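Local coordinates for entry-fusion complex associated protein OPG083 (Vaccinia virus, PDB 6CJ6) that forms part of the poxvirus entry-fusion complex, which merges the viral and cellular membranes and opens a pore for the virion core to enter the host cytoplasm, at residues Y11-I15 against L151-V155; T29-C33 against K54-N58; D118-L122 against S144-C149. All coordinates share one frame; numbering follows the deposited sequence.

The three contacts illustrate how a small domain, here one of the poxvirus L1/F9 family, is tied together at several depths. Interaction 1, centred about 3 Å from the centre of the chain, is the buried helix–helix core. Interaction 3 uses the same helix, 145-158, nearer its start, and packs it against strand 119-127; the contacts' centres lie about 15 Å apart, yet the contacts touch where Gln152 OE1 meets Leu122 CD1 at 3.3 Å. Interaction 2 is a surface disulfide; its centre is about 17 Å from the chain centre, about 20 Å from that of interaction 1 and about 13 Å from that of interaction 3. Gln120 and Lys121 of interaction 3 also line the pocket holding 2-(2-methoxyethoxy)ethanol, probably from the crystallisation liquor.

Interaction 1 (Y11-I15 against L151-V155); sequences YNLFI and LQTIV. With MOH (methanol), chain B.
Leu151 opens the contact by pushing its CD1 branch in among three side chains of the facing helix. That methyl lies at the edge of the Tyr11 ring, 3.5 Å from Tyr11 OH, and also at the edge of the Phe14 ring, 3.7 Å from Phe14 CE2; Ile15 CD1 adds a looser touch. The next residue, Gln152, points away from the facing helix, and its OE1 accepts from the backbone N of Asp123. About one turn on from Leu151, Ile154 returns to the interface and crosses Phe14 at about a right angle. Its CG2 sits over the ring face, 3.9 Å from the centroid and 16° off the normal, a CH-pi contact, while the extended CG1 arm carries CD1 to within 3.7 Å of Phe14 CZ. Val155 completes the walk, laying CG2 over one face of the Tyr11 ring, 3.4 Å from Tyr11 CE1. Ile15 CB, from the tyrosine's own helix, lies over the rim of the opposite face. Tyr11 reaches across because its CG is anti to the backbone N (chi1 178°). The two segments run roughly antiparallel, with Met66 of helix 59-74 covering Leu151 and Ile154. No hydrogen bond joins them: cohesion rests on methyl and ring packing, and the hydroxyl of Tyr11, lying against Leu151 and Val155, hydrogen-bonds instead to the carbonyl of Gln138 on strand 133-141.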
# COMPACT_ATOMS: atom_id res chain seq x y z
N TYR A 11 2.76 -3.22 7.48
CA TYR A 11 2.61 -2.20 6.45
C TYR A 11 3.61 -1.07 6.63
O TYR A 11 4.05 -0.47 5.64
CB TYR A 11 1.17 -1.66 6.43
CG TYR A 11 0.98 -0.56 5.41
CD1 TYR A 11 0.93 -0.84 4.05
CD2 TYR A 11 0.87 0.77 5.80
CE1 TYR A 11 0.78 0.17 3.11
CE2 TYR A 11 0.71 1.78 4.88
CZ TYR A 11 0.66 1.47 3.54
OH TYR A 11 0.49 2.48 2.61
N ASN A 12 4.00 -0.77 7.88
CA ASN A 12 5.04 0.22 8.11
C ASN A 12 6.33 -0.17 7.41
O ASN A 12 6.96 0.65 6.74
CB ASN A 12 5.28 0.38 9.61
CG ASN A 12 4.09 0.97 10.33
OD1 ASN A 12 3.28 0.25 10.92
ND2 ASN A 12 3.97 2.29 10.28
N LEU A 13 6.75 -1.43 7.55
CA LEU A 13 7.95 -1.89 6.87
C LEU A 13 7.78 -1.84 5.35
O LEU A 13 8.71 -1.46 4.63
CB LEU A 13 8.32 -3.30 7.32
CG LEU A 13 8.49 -3.48 8.83
CD1 LEU A 13 8.98 -4.88 9.16
CD2 LEU A 13 9.43 -2.42 9.40
N PHE A 14 6.60 -2.20 4.86
CA PHE A 14 6.36 -2.19 3.42
C PHE A 14 6.43 -0.78 2.86
O PHE A 14 7.13 -0.52 1.87
CB PHE A 14 5.01 -2.83 3.10
CG PHE A 14 4.50 -2.53 1.71
CD1 PHE A 14 4.93 -3.28 0.63
CD2 PHE A 14 3.60 -1.50 1.50
CE1 PHE A 14 4.46 -3.00 -0.65
CE2 PHE A 14 3.14 -1.22 0.23
CZ PHE A 14 3.57 -1.97 -0.85
N ILE A 15 5.70 0.15 3.47
CA ILE A 15 5.61 1.49 2.89
C ILE A 15 6.95 2.20 2.96
O ILE A 15 7.32 2.94 2.04
CB ILE A 15 4.45 2.30 3.51
CG1 ILE A 15 4.16 3.54 2.66
CG2 ILE A 15 4.76 2.69 4.95
CD1 ILE A 15 3.78 3.21 1.23
N LEU A 151 -2.24 -0.51 -3.56
CA LEU A 151 -1.84 -0.11 -2.21
C LEU A 151 -2.95 -0.39 -1.21
O LEU A 151 -2.69 -0.83 -0.09
CB LEU A 151 -1.45 1.37 -2.21
CG LEU A 151 -0.79 1.91 -0.95
CD1 LEU A 151 0.48 1.15 -0.64
CD2 LEU A 151 -0.50 3.40 -1.10
N GLN A 152 -4.20 -0.14 -1.60
CA GLN A 152 -5.33 -0.37 -0.70
C GLN A 152 -5.41 -1.84 -0.29
O GLN A 152 -5.53 -2.15 0.90
CB GLN A 152 -6.64 0.08 -1.36
CG GLN A 152 -7.86 -0.61 -0.77
CD GLN A 152 -9.17 0.01 -1.22
OE1 GLN A 152 -9.31 1.23 -1.24
NE2 GLN A 152 -10.13 -0.83 -1.57
N THR A 153 -5.37 -2.74 -1.27
CA THR A 153 -5.39 -4.17 -0.96
C THR A 153 -4.26 -4.54 -0.01
O THR A 153 -4.45 -5.32 0.93
CB THR A 153 -5.29 -4.98 -2.26
OG1 THR A 153 -6.21 -4.46 -3.22
CG2 THR A 153 -5.61 -6.45 -2.00
N ILE A 154 -3.07 -3.97 -0.23
CA ILE A 154 -1.93 -4.25 0.63
C ILE A 154 -2.11 -3.65 2.02
O ILE A 154 -1.76 -4.28 3.03
CB ILE A 154 -0.63 -3.79 -0.05
CG1 ILE A 154 -0.34 -4.67 -1.27
CG2 ILE A 154 0.54 -3.80 0.93
CD1 ILE A 154 0.92 -4.30 -2.00
N VAL A 155 -2.67 -2.43 2.11
CA VAL A 155 -2.95 -1.84 3.42
C VAL A 155 -3.86 -2.76 4.23
O VAL A 155 -3.52 -3.18 5.34
CB VAL A 155 -3.58 -0.44 3.27
CG1 VAL A 155 -4.15 0.01 4.61
CG2 VAL A 155 -2.56 0.57 2.78
C MOH B . -12.53 1.37 -2.22
O MOH B . -11.67 2.28 -2.87

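Interaction 2 (T29-C33 against K54-N58); sequences TNVTC and KCMSN
Cys33 and Cys55 meet end to end through their sulfurs, with SG bonded to SG at 2.0 Å. Each sulfur lies on the side of its own backbone N and anti to its carbonyl carbon, though that of Cys55 is skewed toward its N (chi1 -37°, against -68° in Cys33). The two CB–SG arms are twisted against each other by 100° about the S–S bond, a right-handed disulfide close to the relaxed quarter turn. The bridge holds the CA atoms of Cys33 and Cys55 5.6 Å apart. Cys55 directs its CB at the opposing segment and is buried, whereas Cys33 comes in from the flank and is partly open to solvent. Two loops are thereby cross-linked: segment 29-33 follows helix 10-24, and segment 54-58 leads from strand 47-53 into helix 59-74, so that the covalent loop encloses strands 36-41, 43-44 and 47-53. This is one of the protein's disulfides, formed by OPG088. Away from the sulfurs the packing is thin and without hydrogen bonds. Val31 turns toward the partner segment and rests its CG2 on the backbone, 4.1 Å from Met56 C. At the rim Asn30 comes near with its CA, 4.1 Å from Cys55 O. Lys54 and Met56 set their CB atoms away from the partner segment, and both side chains touch Leu22 of helix 10-24.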
# COMPACT_ATOMS: atom_id res chain seq x y z
N THR A 29 10.32 15.24 -11.33
CA THR A 29 9.96 15.13 -9.93
C THR A 29 8.59 14.48 -9.80
O THR A 29 8.44 13.47 -9.09
CB THR A 29 9.94 16.51 -9.27
N ASN A 30 7.60 15.02 -10.49
CA ASN A 30 6.31 14.38 -10.69
C ASN A 30 5.86 14.69 -12.11
O ASN A 30 6.47 15.49 -12.82
CB ASN A 30 5.26 14.90 -9.69
CG ASN A 30 5.87 15.38 -8.39
OD1 ASN A 30 6.38 16.50 -8.31
ND2 ASN A 30 5.81 14.55 -7.36
N VAL A 31 4.78 14.03 -12.53
CA VAL A 31 4.06 14.45 -13.72
C VAL A 31 2.70 14.97 -13.26
O VAL A 31 2.49 15.20 -12.06
CB VAL A 31 3.92 13.32 -14.75
CG1 VAL A 31 4.21 13.86 -16.15
CG2 VAL A 31 4.85 12.17 -14.42
N THR A 32 1.78 15.17 -14.20
CA THR A 32 0.43 15.58 -13.84
C THR A 32 -0.28 14.40 -13.21
O THR A 32 -0.62 13.42 -13.89
CB THR A 32 -0.30 16.06 -15.09
N CYS A 33 -0.50 14.46 -11.89
CA CYS A 33 -1.27 13.43 -11.20
C CYS A 33 -2.67 13.37 -11.79
O CYS A 33 -3.47 14.29 -11.61
CB CYS A 33 -1.35 13.71 -9.70
SG CYS A 33 0.22 13.55 -8.79
N LYS A 54 2.73 11.37 -4.83
CA LYS A 54 4.03 11.05 -5.41
C LYS A 54 3.80 10.29 -6.70
O LYS A 54 4.26 9.16 -6.86
CB LYS A 54 4.86 10.21 -4.44
CG LYS A 54 6.31 10.65 -4.31
CD LYS A 54 7.03 9.88 -3.20
CE LYS A 54 6.77 10.48 -1.81
NZ LYS A 54 5.40 10.20 -1.29
N CYS A 55 3.06 10.90 -7.62
CA CYS A 55 2.58 10.19 -8.80
C CYS A 55 3.69 10.03 -9.83
O CYS A 55 4.69 10.75 -9.83
CB CYS A 55 1.39 10.91 -9.41
SG CYS A 55 0.29 11.62 -8.19
N MET A 56 3.48 9.08 -10.73
CA MET A 56 4.47 8.73 -11.73
C MET A 56 3.78 8.41 -13.05
O MET A 56 2.55 8.49 -13.17
CB MET A 56 5.38 7.60 -11.25
CG MET A 56 4.71 6.64 -10.28
SD MET A 56 5.96 5.75 -9.35
CE MET A 56 6.92 7.11 -8.71
N SER A 57 4.58 8.03 -14.04
CA SER A 57 4.10 7.95 -15.41
C SER A 57 3.10 6.81 -15.59
O SER A 57 2.07 6.99 -16.25
CB SER A 57 5.28 7.80 -16.37
OG SER A 57 6.29 6.98 -15.81
N ASN A 58 3.38 5.64 -15.02
CA ASN A 58 2.58 4.46 -15.33
C ASN A 58 2.41 3.57 -14.11
O ASN A 58 3.24 3.57 -13.19
CB ASN A 58 3.18 3.67 -16.49
CG ASN A 58 4.67 3.47 -16.35
OD1 ASN A 58 5.19 3.36 -15.25
ND2 ASN A 58 5.37 3.45 -17.48

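Interaction 3 (D118-L122 against S144-C149); sequences DIQKL and SAEANC. Unlike the reference sequence in segment 144-149: Ala147 (reference Arg). With MOH (methanol), chain C.
With its chi1 at 174° and an extended chain beyond CG, Gln120 carries its amide out toward the helix, while Asn148, whose CG stands beside its own backbone N (chi1 -73°), turns its amide toward that of Gln120. The two planes are inclined by 56°. Asn148 ND2 donates to Gln120 OE1 at 2.8 Å; the bond lies near the plane of the Asn148 amide but reaches the oxygen from above its carbonyl plane rather than along a lone pair. The other end of the same glutamine is better aligned: NE2 gives Ala145 O a nearly straight bond of 3.3 Å on a lone pair. Gripped through both amide atoms, the group is fixed in its rotation. Ala145 O also accepts from Cys149 N, so the strand residue joins a carbonyl already in use by the first helical turn. Here the start of helix 145-158 packs on strand 119-127, the middle strand of its sheet; the two short segments run nearly parallel, with Leu122 CD1 3.7 Å from Asn148 O. That helix starts at Ser144, an N-cap whose OG accepts from Ala147 N at 3.1 Å and donates to Glu146 OE2. Asn148 ND2 has a second acceptor in Asn141 OD1. One residue on, Cys149 is bridged to Cys107 of helix 102-113, whose Tyr110 joins Gln120 in lining the 2-(2-methoxyethoxy)ethanol pocket.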
# COMPACT_ATOMS: atom_id res chain seq x y z
N ASP A 118 -11.65 12.31 -11.31
CA ASP A 118 -10.30 12.58 -10.83
C ASP A 118 -10.10 12.30 -9.34
O ASP A 118 -8.97 12.43 -8.86
CB ASP A 118 -9.93 14.04 -11.10
CG ASP A 118 -9.88 14.36 -12.58
OD1 ASP A 118 -10.95 14.61 -13.18
OD2 ASP A 118 -8.76 14.38 -13.14
N ILE A 119 -11.15 11.97 -8.59
CA ILE A 119 -11.05 11.78 -7.15
C ILE A 119 -11.26 10.30 -6.84
O ILE A 119 -12.19 9.67 -7.37
CB ILE A 119 -12.05 12.67 -6.38
CG1 ILE A 119 -11.38 13.99 -5.97
CG2 ILE A 119 -12.57 11.98 -5.13
CD1 ILE A 119 -10.77 14.77 -7.11
N GLN A 120 -10.40 9.75 -6.00
CA GLN A 120 -10.44 8.34 -5.62
C GLN A 120 -10.72 8.22 -4.13
O GLN A 120 -10.13 8.95 -3.32
CB GLN A 120 -9.12 7.64 -5.97
CG GLN A 120 -9.01 6.20 -5.49
CD GLN A 120 -8.12 5.36 -6.39
OE1 GLN A 120 -7.21 5.87 -7.03
NE2 GLN A 120 -8.41 4.06 -6.45
N LYS A 121 -11.63 7.32 -3.77
CA LYS A 121 -11.84 6.93 -2.38
C LYS A 121 -10.91 5.77 -2.06
O LYS A 121 -10.67 4.90 -2.90
CB LYS A 121 -13.29 6.50 -2.17
CG LYS A 121 -13.62 6.00 -0.77
CD LYS A 121 -13.90 4.50 -0.75
CE LYS A 121 -15.16 4.16 -1.53
NZ LYS A 121 -15.47 2.71 -1.50
N LEU A 122 -10.38 5.76 -0.84
CA LEU A 122 -9.46 4.71 -0.40
C LEU A 122 -9.92 4.15 0.93
O LEU A 122 -10.15 4.91 1.88
CB LEU A 122 -8.03 5.25 -0.30
CG LEU A 122 -6.96 4.24 -0.72
CD1 LEU A 122 -7.27 3.72 -2.11
CD2 LEU A 122 -5.58 4.87 -0.69
N SER A 144 -2.64 6.99 -10.06
CA SER A 144 -3.27 5.95 -10.85
C SER A 144 -4.33 5.28 -10.00
O SER A 144 -4.07 4.92 -8.84
CB SER A 144 -2.24 4.91 -11.30
OG SER A 144 -2.87 3.70 -11.65
N ALA A 145 -5.53 5.11 -10.56
CA ALA A 145 -6.58 4.41 -9.83
C ALA A 145 -6.22 2.95 -9.60
O ALA A 145 -6.51 2.39 -8.54
CB ALA A 145 -7.91 4.53 -10.58
N GLU A 146 -5.57 2.32 -10.58
CA GLU A 146 -5.24 0.90 -10.44
C GLU A 146 -4.10 0.70 -9.44
O GLU A 146 -4.13 -0.26 -8.66
CB GLU A 146 -4.94 0.26 -11.80
CG GLU A 146 -4.23 1.15 -12.81
CD GLU A 146 -5.18 2.10 -13.54
OE1 GLU A 146 -6.06 1.62 -14.27
OE2 GLU A 146 -5.04 3.33 -13.36
N ALA A 147 -3.11 1.59 -9.44
CA ALA A 147 -2.03 1.48 -8.46
C ALA A 147 -2.52 1.79 -7.05
O ALA A 147 -2.13 1.12 -6.09
CB ALA A 147 -0.86 2.39 -8.85
N ASN A 148 -3.37 2.81 -6.90
CA ASN A 148 -3.97 3.08 -5.59
C ASN A 148 -4.78 1.89 -5.10
O ASN A 148 -4.82 1.61 -3.90
CB ASN A 148 -4.85 4.33 -5.66
CG ASN A 148 -4.05 5.61 -5.77
OD1 ASN A 148 -2.85 5.64 -5.50
ND2 ASN A 148 -4.73 6.69 -6.15
N CYS A 149 -5.44 1.19 -6.02
CA CYS A 149 -6.14 -0.04 -5.65
C CYS A 149 -5.16 -1.08 -5.12
O CYS A 149 -5.48 -1.82 -4.18
CB CYS A 149 -6.88 -0.61 -6.86
SG CYS A 149 -7.31 -2.36 -6.73
C MOH C . 0.83 3.26 -5.30
O MOH C . -0.41 3.81 -4.91